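Local coordinates for protein nucleoside phosphorylase, putative (Trypanosoma brucei, PDB 3BJE) that is a homodimeric uridine phosphorylase, splitting uridine with phosphate into uracil and ribose 1-phosphate, at residues Ile144-Cys149 with Ala333-Cys338. Residues are numbered along the deposited sequence; the frame is centred on the assembly and turned at random.
Sequences IRLGTC and AAMKRC. With R1P (1-O-phosphono-alpha-D-ribofuranose), chain C; URA (uracil), chain D.
Phosphate oxygen O2P of the ribose 1-phosphate takes a nearly straight hydrogen bond, 170° at the hydrogen, from Arg145 NH2 at 2.8 Å. The other terminal nitrogen, Arg145 NH1, reaches the bridging oxygen O1 of R1P at 2.9 Å, and O1 lies in the guanidinium plane at its edge. Gly147 CA sits over one face of that plane, toward the rim. Glu292 and Glu294 hold NE and NH1 through salt bridges and so fix the rotation of the group. Thr148 OG1, held between the backbone N and the carbonyl carbon (chi1 61°), donates to R1P O3P at 2.8 Å. Thr148 CG2, anti to the carbonyl carbon, also stays near O3P and meets Met335 CE at 3.9 Å, the two side chains crossing at about a right angle. The Met335 chain bends at chi2 and chi3, which lays CE against Gly147 O as well, while Met335 SD packs on Leu146 CG at 4.0 Å. Leu146 sets CD1 against Cys338 CB and CD2 near Cys338 O at 3.9 Å. No hydrogen bond joins strand to helix, which run nearly antiparallel. Strand 142-151 of the phosphorylase-superfamily fold therefore splits its chemistry: Leu146 and Thr148 CG2 pack on the Met335 and Cys338 side chains of the C-terminal helix 329-348, while Arg145 and Thr148 OG1 bind product, an arrangement consistent with stabilising the phosphate's negative charge.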
# COMPACT_ATOMS: atom_id res chain seq x y z
N ILE A 144 1.98 -18.52 -1.18
CA ILE A 144 2.96 -18.12 -2.18
C ILE A 144 2.48 -16.94 -2.99
O ILE A 144 1.43 -16.97 -3.60
CB ILE A 144 3.32 -19.29 -3.13
CG1 ILE A 144 3.74 -20.52 -2.32
CG2 ILE A 144 4.47 -18.87 -4.12
CD1 ILE A 144 4.01 -21.75 -3.16
N ARG A 145 3.30 -15.90 -3.02
CA ARG A 145 3.07 -14.76 -3.90
C ARG A 145 3.58 -15.08 -5.29
O ARG A 145 4.70 -15.55 -5.43
CB ARG A 145 3.79 -13.53 -3.35
CG ARG A 145 3.94 -12.41 -4.36
CD ARG A 145 4.33 -11.11 -3.70
NE ARG A 145 4.93 -10.17 -4.66
CZ ARG A 145 4.29 -9.61 -5.68
NH1 ARG A 145 4.96 -8.80 -6.49
NH2 ARG A 145 2.99 -9.84 -5.92
N LEU A 146 2.74 -14.85 -6.29
CA LEU A 146 3.16 -14.90 -7.69
C LEU A 146 2.95 -13.50 -8.25
O LEU A 146 1.81 -13.05 -8.42
CB LEU A 146 2.37 -15.94 -8.51
CG LEU A 146 2.63 -15.93 -10.02
CD1 LEU A 146 4.13 -16.02 -10.39
CD2 LEU A 146 1.86 -17.03 -10.72
N GLY A 147 4.06 -12.80 -8.48
CA GLY A 147 3.99 -11.40 -8.80
C GLY A 147 4.81 -10.99 -10.00
O GLY A 147 5.23 -11.82 -10.80
N THR A 148 4.98 -9.67 -10.14
CA THR A 148 5.89 -9.11 -11.12
C THR A 148 6.91 -8.30 -10.36
O THR A 148 6.69 -7.94 -9.21
CB THR A 148 5.17 -8.21 -12.15
OG1 THR A 148 4.53 -7.10 -11.49
CG2 THR A 148 4.15 -9.04 -12.97
N CYS A 149 8.05 -8.03 -10.97
CA CYS A 149 9.10 -7.31 -10.25
C CYS A 149 10.11 -6.68 -11.17
O CYS A 149 10.09 -6.89 -12.40
CB CYS A 149 9.82 -8.29 -9.32
SG CYS A 149 10.78 -9.55 -10.24
N ALA A 333 2.54 -14.86 -21.69
CA ALA A 333 3.04 -16.22 -21.93
C ALA A 333 3.89 -16.72 -20.77
O ALA A 333 3.77 -17.88 -20.34
CB ALA A 333 3.83 -16.27 -23.23
N ALA A 334 4.76 -15.85 -20.26
CA ALA A 334 5.59 -16.19 -19.11
C ALA A 334 4.72 -16.44 -17.89
O ALA A 334 4.93 -17.40 -17.15
CB ALA A 334 6.62 -15.09 -18.84
N MET A 335 3.71 -15.59 -17.69
CA MET A 335 2.84 -15.71 -16.53
C MET A 335 2.05 -17.01 -16.59
O MET A 335 1.84 -17.64 -15.56
CB MET A 335 1.91 -14.50 -16.41
CG MET A 335 1.18 -14.39 -15.08
SD MET A 335 2.26 -14.36 -13.63
CE MET A 335 2.98 -12.71 -13.73
N LYS A 336 1.64 -17.45 -17.78
CA LYS A 336 0.93 -18.73 -17.91
C LYS A 336 1.80 -19.90 -17.44
O LYS A 336 1.34 -20.77 -16.71
CB LYS A 336 0.42 -18.94 -19.34
CG LYS A 336 -0.73 -17.99 -19.68
CD LYS A 336 -1.35 -18.26 -21.04
CE LYS A 336 -2.07 -17.01 -21.58
NZ LYS A 336 -2.96 -16.35 -20.56
N ARG A 337 3.08 -19.90 -17.82
CA ARG A 337 4.00 -20.95 -17.37
C ARG A 337 4.18 -20.90 -15.86
O ARG A 337 4.20 -21.92 -15.20
CB ARG A 337 5.38 -20.80 -18.02
CG ARG A 337 5.38 -20.99 -19.53
CD ARG A 337 6.80 -21.04 -20.05
NE ARG A 337 7.44 -19.72 -20.03
CZ ARG A 337 7.39 -18.84 -21.02
NH1 ARG A 337 6.75 -19.09 -22.16
NH2 ARG A 337 8.00 -17.67 -20.88
N CYS A 338 4.32 -19.70 -15.33
CA CYS A 338 4.64 -19.53 -13.92
C CYS A 338 3.44 -19.84 -13.03
O CYS A 338 3.62 -20.31 -11.91
CB CYS A 338 5.17 -18.13 -13.66
SG CYS A 338 6.78 -17.89 -14.44
C5 R1P C . 3.60 -2.52 -9.00
O5 R1P C . 3.43 -2.34 -10.41
C4 R1P C . 3.03 -3.85 -8.56
O4 R1P C . 3.51 -4.94 -9.37
C1 R1P C . 4.20 -5.90 -8.57
C2 R1P C . 4.63 -5.10 -7.33
O2 R1P C . 5.04 -5.86 -6.17
C3 R1P C . 3.42 -4.19 -7.13
O3 R1P C . 2.32 -4.88 -6.50
O1 R1P C . 3.40 -7.10 -8.28
P R1P C . 1.96 -7.52 -8.87
O1P R1P C . 1.10 -6.40 -8.29
O2P R1P C . 1.69 -8.88 -8.25
O3P R1P C . 1.99 -7.49 -10.36
N1 URA D . 7.10 -4.16 -9.86
C2 URA D . 7.84 -3.40 -9.04
O2 URA D . 7.49 -3.18 -7.83
N3 URA D . 8.95 -2.83 -9.48
C4 URA D . 9.36 -3.00 -10.75
O4 URA D . 10.41 -2.45 -11.11
C5 URA D . 8.61 -3.77 -11.62
C6 URA D . 7.45 -4.35 -11.14